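Local coordinates for ribosome-inactivating protein 3 (Zea mays, PDB 2PQG), which is a maize member of the ribosome-inactivating protein family, a single chain in which a mixed beta sheet is combined with a largely helical part, at residues A[13-16]-A[17-21]; A[24-27]-A[28-32]; A[168-171]-A[172-175]; A[210-213]-A[214-218]; A[224-227]-A[228-232]. All coordinates share one frame; numbering follows the deposited sequence.

Contact 1 of 5, residues A[13-16]-A[17-21]; sequences YPYS and AFIAS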
loop_
_atom_site.group_PDB
_atom_site.type_symbol
_atom_site.label_atom_id
_atom_site.label_comp_id
_atom_site.label_asym_id
_atom_site.label_seq_id
_atom_site.Cartn_x
_atom_site.Cartn_y
_atom_site.Cartn_z
ATOM N N TYR A 13 -0.424 -20.734 3.781
ATOM C CA TYR A 13 0.326 -19.624 4.383
ATOM C C TYR A 13 -0.630 -18.437 4.552
ATOM O O TYR A 13 -0.844 -17.656 3.614
ATOM C CB TYR A 13 1.498 -19.213 3.473
ATOM C CG TYR A 13 2.525 -18.310 4.130
ATOM C CD1 TYR A 13 2.165 -17.439 5.157
ATOM C CD2 TYR A 13 3.846 -18.293 3.696
ATOM C CE1 TYR A 13 3.088 -16.573 5.733
ATOM C CE2 TYR A 13 4.780 -17.425 4.264
ATOM C CZ TYR A 13 4.389 -16.566 5.281
ATOM O OH TYR A 13 5.288 -15.677 5.828
ATOM N N PRO A 14 -1.201 -18.277 5.760
ATOM C CA PRO A 14 -2.137 -17.177 6.011
ATOM C C PRO A 14 -1.571 -15.766 5.922
ATOM O O PRO A 14 -0.434 -15.508 6.297
ATOM C CB PRO A 14 -2.686 -17.506 7.396
ATOM C CG PRO A 14 -1.536 -18.225 8.058
ATOM C CD PRO A 14 -1.010 -19.106 6.967
ATOM N N TYR A 15 -2.387 -14.855 5.405
ATOM C CA TYR A 15 -2.013 -13.456 5.269
ATOM C C TYR A 15 -1.572 -12.899 6.631
ATOM O O TYR A 15 -0.596 -12.150 6.712
ATOM C CB TYR A 15 -3.211 -12.665 4.719
ATOM C CG TYR A 15 -3.077 -11.158 4.779
ATOM C CD1 TYR A 15 -2.269 -10.465 3.872
ATOM C CD2 TYR A 15 -3.784 -10.420 5.730
ATOM C CE1 TYR A 15 -2.174 -9.068 3.904
ATOM C CE2 TYR A 15 -3.697 -9.027 5.777
ATOM C CZ TYR A 15 -2.894 -8.357 4.857
ATOM O OH TYR A 15 -2.831 -6.980 4.879
ATOM N N SER A 16 -2.288 -13.271 7.691
ATOM C CA SER A 16 -1.979 -12.803 9.048
ATOM C C SER A 16 -0.562 -13.171 9.468
ATOM O O SER A 16 0.080 -12.444 10.225
ATOM C CB SER A 16 -2.962 -13.402 10.051
ATOM O OG SER A 16 -2.926 -14.816 9.987
ATOM N N ALA A 17 -0.092 -14.313 8.975
ATOM C CA ALA A 17 1.243 -14.801 9.282
ATOM C C ALA A 17 2.289 -13.901 8.641
ATOM O O ALA A 17 3.294 -13.538 9.260
ATOM C CB ALA A 17 1.397 -16.212 8.768
ATOM N N PHE A 18 2.053 -13.549 7.387
ATOM C CA PHE A 18 2.974 -12.693 6.669
ATOM C C PHE A 18 3.042 -11.318 7.325
ATOM O O PHE A 18 4.109 -10.726 7.446
ATOM C CB PHE A 18 2.523 -12.551 5.224
ATOM C CG PHE A 18 3.440 -11.724 4.398
ATOM C CD1 PHE A 18 4.767 -12.112 4.220
ATOM C CD2 PHE A 18 2.995 -10.546 3.823
ATOM C CE1 PHE A 18 5.644 -11.329 3.470
ATOM C CE2 PHE A 18 3.854 -9.753 3.074
ATOM C CZ PHE A 18 5.186 -10.143 2.895
ATOM N N ILE A 19 1.895 -10.807 7.736
ATOM C CA ILE A 19 1.843 -9.509 8.380
ATOM C C ILE A 19 2.637 -9.570 9.686
ATOM O O ILE A 19 3.555 -8.777 9.916
ATOM C CB ILE A 19 0.368 -9.110 8.667
ATOM C CG1 ILE A 19 -0.374 -8.947 7.339
ATOM C CG2 ILE A 19 0.299 -7.827 9.505
ATOM C CD1 ILE A 19 0.283 -7.957 6.408
ATOM N N ALA A 20 2.280 -10.534 10.526
ATOM C CA ALA A 20 2.930 -10.716 11.813
ATOM C C ALA A 20 4.430 -10.880 11.659
ATOM O O ALA A 20 5.200 -10.398 12.491
ATOM C CB ALA A 20 2.350 -11.923 12.518
ATOM N N SER A 21 4.845 -11.563 10.598
ATOM C CA SER A 21 6.263 -11.789 10.341
ATOM C C SER A 21 6.963 -10.513 9.863
ATOM O O SER A 21 8.042 -10.168 10.338
ATOM C CB SER A 21 6.422 -12.916 9.310
ATOM O OG SER A 21 7.764 -13.036 8.871
#
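Y15 and I19 meet one turn apart at the start of helix 15-27, the first helix of this ribosome-inactivating protein fold, with P14 at the N-cap position. This is the tightly packed part. I19 CG1 stands over one face of the Y15 ring in a CH-pi contact, 3.7 Å from the ring centroid and 17° off the ring normal, displaced toward the rim. The branch continues to the phenol end, where I19 CD1 lies 3.6 Å from Y15 CZ. With CG1 opposite its own carbonyl carbon (chi1 -64°), I19 is swung back toward the preceding turn. Both side chains are buried; the Y15 hydroxyl is hydrogen-bonded to M183 O, and I19 also touches S194 of helix 191-199.

An aromatic group of Y13, F18 and F6 forms on another side, Y13 coming from ahead of the helix. Its CE1 reaches 3.5 Å from A17 CB, and its OH lies in the plane of the F18 ring, at the edge, 3.9 Å from F18 CD1. F6 of strand 2-7 stacks on F18 and meets Y13 edge-to-face, joining the helix start to the sheet.

The outer side is more open to solvent: P14, S16 and A17 are partly exposed and A20 exposed. Although P14 CG lies 3.6 Å from A17 CB, A20 touches S16 mainly through the backbone, A20 N donating to S16 O at 2.9 Å. At the mouth of the helix P14 O receives two N-H groups, weakly from F18 N and more closely from A17 N at 3.0 Å, which sits 61° out of the P14 carbonyl plane.

Contact 2 of 5, residues A[24-27]-A[28-32]; sequences KDVI and KHCTD
The H29 imidazole presents an edge to the carbonyl oxygens of D25 and V26, both near its plane; H29 CD2 comes to 3.3 Å from D25 O. The F2 ring meets the imidazole with the two planes about 20° apart. The second flat group is the D25 carboxylate, whose OD2 forms a salt bridge with K28 NZ at 3.2 Å; as a hydrogen bond this pair is weak. The two side chains run next to each other in the same direction, and the K28 chain bends slightly at its last torsion (chi4 140°), with the ammonium beside OD2. K24 NZ lies 3.7 Å from K28 NZ, a close approach of like charges that the nearby D25 carboxylate probably eases, while D25 OD1 faces E4 OE2, another pair of like charges.

The backbone here passes from helix 15-27 into the following loop through a type I beta turn from I27 to C30. C30 N donates to I27 O at 3.0 Å and H29 N to V26 O at 2.9 Å, whereas K28 N makes weak bonds to the carbonyls of K24 and D25. C30 turns its side chain back over the last helical residues, with SG 3.8 Å from I27 CA and 4.2 Å from V26 CG1.

The lysines and I27 are exposed, but the inward side is packed: V26 and H29 touch M69 in the loop after strand 62-68, and C30 rests on L41. The exposed loop continues with T31 paired to V40 by backbone hydrogen bonds, and F2 and E4 bring in strand 2-7.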
loop_
_atom_site.group_PDB
_atom_site.type_symbol
_atom_site.label_atom_id
_atom_site.label_comp_id
_atom_site.label_asym_id
_atom_site.label_seq_id
_atom_site.Cartn_x
_atom_site.Cartn_y
_atom_site.Cartn_z
ATOM N N LYS A 24 7.281 -7.755 12.563
ATOM C CA LYS A 24 8.347 -8.103 13.504
ATOM C C LYS A 24 9.732 -7.676 12.998
ATOM O O LYS A 24 10.591 -7.272 13.787
ATOM C CB LYS A 24 8.330 -9.614 13.784
ATOM C CG LYS A 24 9.508 -10.116 14.612
ATOM C CD LYS A 24 9.316 -11.557 15.075
ATOM C CE LYS A 24 10.475 -12.008 15.958
ATOM N NZ LYS A 24 11.781 -11.786 15.278
ATOM N N ASP A 25 9.947 -7.752 11.688
ATOM C CA ASP A 25 11.230 -7.356 11.130
ATOM C C ASP A 25 11.337 -5.836 11.040
ATOM O O ASP A 25 12.430 -5.276 11.123
ATOM C CB ASP A 25 11.410 -7.984 9.749
ATOM C CG ASP A 25 11.370 -9.508 9.792
ATOM O OD1 ASP A 25 11.246 -10.138 8.718
ATOM O OD2 ASP A 25 11.468 -10.077 10.904
ATOM N N VAL A 26 10.193 -5.177 10.873
ATOM C CA VAL A 26 10.120 -3.718 10.771
ATOM C C VAL A 26 10.274 -3.078 12.148
ATOM O O VAL A 26 10.932 -2.052 12.305
ATOM C CB VAL A 26 8.762 -3.269 10.162
ATOM C CG1 VAL A 26 8.610 -1.754 10.256
ATOM C CG2 VAL A 26 8.670 -3.725 8.714
ATOM N N ILE A 27 9.647 -3.694 13.142
ATOM C CA ILE A 27 9.711 -3.213 14.513
ATOM C C ILE A 27 11.159 -3.304 15.007
ATOM O O ILE A 27 11.548 -2.607 15.944
ATOM C CB ILE A 27 8.752 -4.028 15.411
ATOM C CG1 ILE A 27 7.313 -3.676 15.046
ATOM C CG2 ILE A 27 8.997 -3.729 16.877
ATOM C CD1 ILE A 27 6.274 -4.519 15.749
ATOM N N LYS A 28 11.960 -4.153 14.364
ATOM C CA LYS A 28 13.359 -4.261 14.744
ATOM C C LYS A 28 14.005 -2.910 14.507
ATOM O O LYS A 28 14.925 -2.529 15.220
ATOM C CB LYS A 28 14.084 -5.324 13.920
ATOM C CG LYS A 28 14.077 -6.704 14.557
ATOM C CD LYS A 28 14.668 -7.748 13.623
ATOM C CE LYS A 28 14.288 -9.142 14.075
ATOM N NZ LYS A 28 13.960 -10.014 12.913
ATOM N N HIS A 29 13.512 -2.179 13.513
ATOM C CA HIS A 29 14.068 -0.869 13.210
ATOM C C HIS A 29 13.236 0.296 13.765
ATOM O O HIS A 29 13.410 1.441 13.343
ATOM C CB HIS A 29 14.237 -0.722 11.702
ATOM C CG HIS A 29 15.086 -1.792 11.085
ATOM N ND1 HIS A 29 16.456 -1.674 10.940
ATOM C CD2 HIS A 29 14.763 -3.008 10.584
ATOM C CE1 HIS A 29 16.934 -2.766 10.376
ATOM N NE2 HIS A 29 15.928 -3.594 10.149
ATOM N N CYS A 30 12.344 0.011 14.713
ATOM C CA CYS A 30 11.516 1.057 15.313
ATOM C C CYS A 30 11.976 1.437 16.732
ATOM O O CYS A 30 12.870 0.808 17.300
ATOM C CB CYS A 30 10.048 0.620 15.341
ATOM S SG CYS A 30 9.269 0.505 13.704
ATOM N N THR A 31 11.373 2.480 17.296
ATOM C CA THR A 31 11.735 2.913 18.640
ATOM C C THR A 31 10.532 2.827 19.554
ATOM O O THR A 31 9.394 2.823 19.093
ATOM C CB THR A 31 12.270 4.376 18.673
ATOM O OG1 THR A 31 11.279 5.280 18.158
ATOM C CG2 THR A 31 13.550 4.494 17.856
ATOM N N ASP A 32 10.787 2.745 20.852
ATOM C CA ASP A 32 9.711 2.679 21.821
ATOM C C ASP A 32 9.583 4.048 22.480
ATOM O O ASP A 32 10.469 4.469 23.217
ATOM C CB ASP A 32 10.007 1.600 22.867
ATOM C CG ASP A 32 8.860 1.405 23.847
ATOM O OD1 ASP A 32 8.961 0.518 24.723
ATOM O OD2 ASP A 32 7.854 2.140 23.747
#

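Contact 3 of 5, residues A[168-171]-A[172-175]; sequences DPQA and DTKS
Q170 O takes the shortest polar bond of the contact, from K174 N at 2.8 Å; the bond is almost straight at 177°, and the donor lies nearly on the extension of the carbonyl bond. It belongs to the first turn of helix 171-189, for which Q170 holds the N-cap position. The same oxygen is packed from the side by the K174 chain, whose CG is 3.2 Å from Q170 O. S175 N follows with a bond to A171 O at 3.0 Å.

A type I beta turn from D168 to A171, with the cap residue as its third position, links helix 159-167 to this one. The turn is spanned by K174, whose extended chain reaches back from the helix and puts NZ 3.2 Å from D168 OD1 in a salt bridge. D168 OD1 is approached on its syn side, 26° out of the carboxylate plane. The bridge therefore closes over the turn, tying its first residue to the first turn of the helix, while K174 also packs on F105.

Apolar contact is slight: Q170 CB lies 3.7 Å from T173 CB, with the glutamine chain bent at its second torsion as it runs beside F105 and K139. T173 is the buried residue here and touches K138. A water adds one further link, donating to P169 O at 3.0 Å and weakly accepting from T173 N at 3.5 Å.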
loop_
_atom_site.group_PDB
_atom_site.type_symbol
_atom_site.label_atom_id
_atom_site.label_comp_id
_atom_site.label_asym_id
_atom_site.label_seq_id
_atom_site.Cartn_x
_atom_site.Cartn_y
_atom_site.Cartn_z
ATOM N N ASP A 168 -6.655 6.867 -20.371
ATOM C CA ASP A 168 -6.363 6.097 -19.160
ATOM C C ASP A 168 -5.749 4.738 -19.506
ATOM O O ASP A 168 -6.311 3.692 -19.176
ATOM C CB ASP A 168 -7.652 5.914 -18.357
ATOM C CG ASP A 168 -7.393 5.642 -16.892
ATOM O OD1 ASP A 168 -6.232 5.785 -16.449
ATOM O OD2 ASP A 168 -8.359 5.293 -16.177
ATOM N N PRO A 169 -4.579 4.743 -20.178
ATOM C CA PRO A 169 -3.853 3.534 -20.593
ATOM C C PRO A 169 -3.486 2.546 -19.476
ATOM O O PRO A 169 -3.632 1.338 -19.671
ATOM C CB PRO A 169 -2.614 4.094 -21.296
ATOM C CG PRO A 169 -3.087 5.419 -21.817
ATOM C CD PRO A 169 -3.877 5.950 -20.652
ATOM N N GLN A 170 -3.006 3.034 -18.325
ATOM C CA GLN A 170 -2.648 2.127 -17.229
ATOM C C GLN A 170 -3.736 2.058 -16.163
ATOM O O GLN A 170 -3.439 1.956 -14.964
ATOM C CB GLN A 170 -1.334 2.521 -16.529
ATOM C CG GLN A 170 -0.354 3.357 -17.330
ATOM C CD GLN A 170 0.763 2.549 -17.957
ATOM O OE1 GLN A 170 1.616 2.001 -17.262
ATOM N NE2 GLN A 170 0.765 2.478 -19.284
ATOM N N ALA A 171 -4.993 2.128 -16.590
ATOM C CA ALA A 171 -6.103 2.021 -15.655
ATOM C C ALA A 171 -5.914 0.683 -14.948
ATOM O O ALA A 171 -6.042 0.589 -13.727
ATOM C CB ALA A 171 -7.447 2.040 -16.402
ATOM N N ASP A 172 -5.589 -0.345 -15.734
ATOM C CA ASP A 172 -5.383 -1.692 -15.206
ATOM C C ASP A 172 -4.260 -1.744 -14.176
ATOM O O ASP A 172 -4.416 -2.345 -13.112
ATOM C CB ASP A 172 -5.090 -2.670 -16.347
ATOM C CG ASP A 172 -4.884 -4.087 -15.859
ATOM O OD1 ASP A 172 -5.803 -4.638 -15.209
ATOM O OD2 ASP A 172 -3.797 -4.645 -16.126
ATOM N N THR A 173 -3.132 -1.118 -14.495
ATOM C CA THR A 173 -2.003 -1.076 -13.586
ATOM C C THR A 173 -2.386 -0.309 -12.312
ATOM O O THR A 173 -2.143 -0.780 -11.204
ATOM C CB THR A 173 -0.787 -0.397 -14.246
ATOM O OG1 THR A 173 -0.320 -1.204 -15.331
ATOM C CG2 THR A 173 0.336 -0.215 -13.251
ATOM N N LYS A 174 -2.983 0.869 -12.458
ATOM C CA LYS A 174 -3.377 1.630 -11.275
ATOM C C LYS A 174 -4.254 0.788 -10.364
ATOM O O LYS A 174 -4.188 0.893 -9.142
ATOM C CB LYS A 174 -4.161 2.883 -11.662
ATOM C CG LYS A 174 -3.360 3.923 -12.384
ATOM C CD LYS A 174 -4.171 5.189 -12.498
ATOM C CE LYS A 174 -3.602 6.100 -13.549
ATOM N NZ LYS A 174 -4.645 7.058 -13.987
ATOM N N SER A 175 -5.084 -0.046 -10.977
ATOM C CA SER A 175 -6.008 -0.898 -10.252
ATOM C C SER A 175 -5.300 -1.985 -9.461
ATOM O O SER A 175 -5.600 -2.194 -8.289
ATOM C CB SER A 175 -6.995 -1.519 -11.235
ATOM O OG SER A 175 -7.839 -2.441 -10.584
HETATM O O HOH W 1 -2.623 -0.876 -17.914
#

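Contact 4 of 5, residues A[210-213]-A[214-218]; sequences TVTQ and GKQVQ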
loop_
_atom_site.group_PDB
_atom_site.type_symbol
_atom_site.label_atom_id
_atom_site.label_comp_id
_atom_site.label_asym_id
_atom_site.label_seq_id
_atom_site.Cartn_x
_atom_site.Cartn_y
_atom_site.Cartn_z
ATOM N N THR A 210 -14.490 -0.815 5.127
ATOM C CA THR A 210 -15.729 -0.040 5.199
ATOM C C THR A 210 -15.339 1.412 4.830
ATOM O O THR A 210 -14.146 1.755 4.716
ATOM C CB THR A 210 -16.327 -0.012 6.627
ATOM O OG1 THR A 210 -15.441 0.687 7.518
ATOM C CG2 THR A 210 -16.548 -1.411 7.120
ATOM N N VAL A 211 -16.343 2.262 4.631
ATOM C CA VAL A 211 -16.117 3.661 4.295
ATOM C C VAL A 211 -15.304 4.299 5.410
ATOM O O VAL A 211 -14.316 5.006 5.167
ATOM C CB VAL A 211 -17.452 4.417 4.170
ATOM C CG1 VAL A 211 -17.227 5.930 4.263
ATOM C CG2 VAL A 211 -18.120 4.053 2.861
ATOM N N THR A 212 -15.724 4.029 6.639
ATOM C CA THR A 212 -15.062 4.587 7.806
ATOM C C THR A 212 -13.616 4.144 7.918
ATOM O O THR A 212 -12.756 4.949 8.281
ATOM C CB THR A 212 -15.814 4.212 9.099
ATOM O OG1 THR A 212 -17.142 4.747 9.039
ATOM C CG2 THR A 212 -15.090 4.768 10.322
ATOM N N GLN A 213 -13.351 2.873 7.614
ATOM C CA GLN A 213 -11.987 2.348 7.681
ATOM C C GLN A 213 -11.125 3.092 6.677
ATOM O O GLN A 213 -10.006 3.520 6.990
ATOM C CB GLN A 213 -11.950 0.856 7.354
ATOM C CG GLN A 213 -12.527 -0.055 8.418
ATOM C CD GLN A 213 -12.241 -1.524 8.139
ATOM O OE1 GLN A 213 -11.360 -2.131 8.756
ATOM N NE2 GLN A 213 -12.979 -2.098 7.197
ATOM N N GLY A 214 -11.668 3.249 5.472
ATOM C CA GLY A 214 -10.955 3.945 4.423
ATOM C C GLY A 214 -10.592 5.360 4.831
ATOM O O GLY A 214 -9.496 5.839 4.545
ATOM N N LYS A 215 -11.507 6.040 5.505
ATOM C CA LYS A 215 -11.232 7.405 5.928
ATOM C C LYS A 215 -10.133 7.497 6.978
ATOM O O LYS A 215 -9.370 8.453 6.994
ATOM C CB LYS A 215 -12.507 8.064 6.439
ATOM C CG LYS A 215 -13.257 8.826 5.372
ATOM C CD LYS A 215 -14.729 8.819 5.696
ATOM C CE LYS A 215 -15.501 9.897 4.951
ATOM N NZ LYS A 215 -16.966 9.793 5.263
ATOM N N GLN A 216 -10.053 6.505 7.853
ATOM C CA GLN A 216 -9.025 6.505 8.879
ATOM C C GLN A 216 -7.700 6.182 8.216
ATOM O O GLN A 216 -6.672 6.791 8.518
ATOM C CB GLN A 216 -9.332 5.449 9.921
ATOM C CG GLN A 216 -10.737 5.517 10.425
ATOM C CD GLN A 216 -11.031 4.397 11.374
ATOM O OE1 GLN A 216 -10.991 3.222 10.997
ATOM N NE2 GLN A 216 -11.319 4.742 12.624
ATOM N N VAL A 217 -7.736 5.206 7.315
ATOM C CA VAL A 217 -6.547 4.792 6.590
ATOM C C VAL A 217 -5.902 5.993 5.910
ATOM O O VAL A 217 -4.673 6.140 5.910
ATOM C CB VAL A 217 -6.891 3.733 5.509
ATOM C CG1 VAL A 217 -5.733 3.580 4.536
ATOM C CG2 VAL A 217 -7.183 2.406 6.168
ATOM N N GLN A 218 -6.739 6.847 5.332
ATOM C CA GLN A 218 -6.257 8.024 4.635
ATOM C C GLN A 218 -5.761 9.102 5.577
ATOM O O GLN A 218 -5.218 10.103 5.126
ATOM C CB GLN A 218 -7.351 8.596 3.739
ATOM C CG GLN A 218 -7.650 7.744 2.517
ATOM C CD GLN A 218 -8.537 8.458 1.521
ATOM O OE1 GLN A 218 -9.762 8.387 1.594
ATOM N NE2 GLN A 218 -7.915 9.168 0.590
#
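T210 O receives G214 N at 3.0 Å and V211 O receives K215 N at 3.0 Å, opening the regular i to i+4 bonding of helix 211-217. T210 is the N-cap: its side chain, with OG1 between the backbone N and the carbonyl carbon (chi1 65°), accepts from Q213 N at 3.0 Å. Another i to i+4 bond, V217 N to Q213 O at 2.8 Å, has its donor close to the carbonyl axis.

Side chains pack chiefly against backbone carbonyls. Q216 CG is only 3.0 Å from T212 O, a tight contact, and V217 CG2 comes to 3.1 Å from Q213 O. On the outer face V211 and K215 lie alongside each other, pointing the same way; V211 CG1 is 4.0 Å from K215 NZ and about as far from K215 CD, a loose contact along the lysine chain.

The short helix has an exposed flank, formed by T210, V211, T212 and K215, and a flank turned to the protein. There Q216 touches I246 and I255 and makes a weak bond from NE2 to L244 O, while V217 rests on L118 and on Y109 of helix 109-112.

Contact 5 of 5, residues A[224-227]-A[228-232]; sequences SKAA and FEWAD
F228 and W230 both carry CG opposite their carbonyl carbons (chi1 -84° and -85°); this turn about the CA-CB bond lays each ring back along the preceding turn of helix 220-232, F228 toward S224 and W230 toward A226. The indole receives the A226 methyl over one face, with A226 CB 4.0 Å from W230 CZ3. W230 CE3 also comes to 3.6 Å from A226 O, the oxygen that accepts W230 N at 2.8 Å. Backbone bond and ring thus gather at the same carbonyl.

The phenyl ring of F228 behaves differently: it offers its edge, with S224 O in the ring plane 3.3 Å from F228 CD1. That oxygen also takes F228 N at 3.3 Å. The H33 ring meets F228, whereas A226 and W230 pack with M241 of helix 239-242 and with I238.

Toward the end of the helix the bonding slackens. E229 N still donates to K225 O at 2.9 Å, but A231 N reaches A227 O only weakly, at 3.3 Å.

Two polar groups among these side chains have partners outside: S224 OG bonds W220 O and K260 N, and W230 NE1 bonds A236 O. W230 O, near the C-terminal end of the helix, accepts from K249 NZ, a cation placed where the helix dipole would probably favour positive charge.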
loop_
_atom_site.group_PDB
_atom_site.type_symbol
_atom_site.label_atom_id
_atom_site.label_comp_id
_atom_site.label_asym_id
_atom_site.label_seq_id
_atom_site.Cartn_x
_atom_site.Cartn_y
_atom_site.Cartn_z
ATOM N N SER A 224 -1.289 9.521 13.627
ATOM C CA SER A 224 0.063 9.311 14.124
ATOM C C SER A 224 0.402 10.519 14.991
ATOM O O SER A 224 1.022 10.375 16.039
ATOM C CB SER A 224 1.065 9.198 12.977
ATOM O OG SER A 224 0.965 7.931 12.364
ATOM N N LYS A 225 -0.007 11.708 14.549
ATOM C CA LYS A 225 0.235 12.931 15.315
ATOM C C LYS A 225 -0.525 12.855 16.641
ATOM O O LYS A 225 0.003 13.218 17.694
ATOM C CB LYS A 225 -0.208 14.162 14.519
ATOM C CG LYS A 225 0.651 14.424 13.287
ATOM C CD LYS A 225 0.327 15.745 12.580
ATOM C CE LYS A 225 1.399 16.040 11.538
ATOM N NZ LYS A 225 1.335 17.422 10.999
ATOM N N ALA A 226 -1.763 12.374 16.587
ATOM C CA ALA A 226 -2.568 12.226 17.791
ATOM C C ALA A 226 -1.889 11.227 18.722
ATOM O O ALA A 226 -1.917 11.390 19.942
ATOM C CB ALA A 226 -3.972 11.741 17.438
ATOM N N ALA A 227 -1.281 10.191 18.148
ATOM C CA ALA A 227 -0.604 9.183 18.954
ATOM C C ALA A 227 0.400 9.880 19.858
ATOM O O ALA A 227 0.505 9.570 21.048
ATOM C CB ALA A 227 0.098 8.178 18.059
ATOM N N PHE A 228 1.127 10.833 19.282
ATOM C CA PHE A 228 2.125 11.598 20.026
ATOM C C PHE A 228 1.488 12.589 21.005
ATOM O O PHE A 228 2.006 12.801 22.105
ATOM C CB PHE A 228 3.054 12.346 19.065
ATOM C CG PHE A 228 4.193 11.507 18.545
ATOM C CD1 PHE A 228 3.976 10.491 17.614
ATOM C CD2 PHE A 228 5.490 11.732 18.998
ATOM C CE1 PHE A 228 5.034 9.711 17.150
ATOM C CE2 PHE A 228 6.553 10.957 18.541
ATOM C CZ PHE A 228 6.326 9.948 17.612
ATOM N N GLU A 229 0.371 13.194 20.607
ATOM C CA GLU A 229 -0.320 14.133 21.480
ATOM C C GLU A 229 -0.866 13.415 22.715
ATOM O O GLU A 229 -0.865 13.973 23.811
ATOM C CB GLU A 229 -1.479 14.814 20.748
ATOM C CG GLU A 229 -2.364 15.636 21.682
ATOM C CD GLU A 229 -3.455 16.410 20.964
ATOM O OE1 GLU A 229 -4.342 16.951 21.663
ATOM O OE2 GLU A 229 -3.426 16.485 19.713
ATOM N N TRP A 230 -1.341 12.183 22.524
ATOM C CA TRP A 230 -1.890 11.403 23.623
ATOM C C TRP A 230 -0.793 10.877 24.526
ATOM O O TRP A 230 -1.051 10.445 25.655
ATOM C CB TRP A 230 -2.772 10.260 23.095
ATOM C CG TRP A 230 -4.184 10.696 22.821
ATOM C CD1 TRP A 230 -4.937 11.564 23.561
ATOM C CD2 TRP A 230 -5.021 10.254 21.749
ATOM N NE1 TRP A 230 -6.194 11.688 23.015
ATOM C CE2 TRP A 230 -6.273 10.895 21.901
ATOM C CE3 TRP A 230 -4.837 9.374 20.676
ATOM C CZ2 TRP A 230 -7.334 10.687 21.019
ATOM C CZ3 TRP A 230 -5.898 9.168 19.797
ATOM C CH2 TRP A 230 -7.129 9.824 19.978
ATOM N N ALA A 231 0.435 10.898 24.020
ATOM C CA ALA A 231 1.592 10.489 24.810
ATOM C C ALA A 231 1.779 11.593 25.881
ATOM O O ALA A 231 2.109 11.312 27.034
ATOM C CB ALA A 231 2.835 10.425 23.940
ATOM N N ASP A 232 1.578 12.853 25.492
ATOM C CA ASP A 232 1.742 13.978 26.411
ATOM C C ASP A 232 0.503 14.218 27.280
ATOM O O ASP A 232 0.629 14.392 28.489
ATOM C CB ASP A 232 2.075 15.260 25.634
ATOM C CG ASP A 232 3.498 15.272 25.093
ATOM O OD1 ASP A 232 3.860 16.234 24.381
ATOM O OD2 ASP A 232 4.258 14.323 25.388
#

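In the fold
All five contacts are local and run in series along the chain: each closes before the next opens, and none nests in or crosses another. Contacts 1 and 2 mark the two ends of helix 15-27, their centres about 17 Å apart, and both lean on strand 2-7 at the edge of the sheet. Contact 3 joins helix 159-167 to helix 171-189, on the opposite side of the chain's centre from contacts 1 and 2. Contacts 4 and 5 occupy successive helices, 211-217 and 220-232, with nearest atoms about 8 Å apart. The chain's return brings the nearest atoms of contacts 2 and 5 to about 7 Å, without touching.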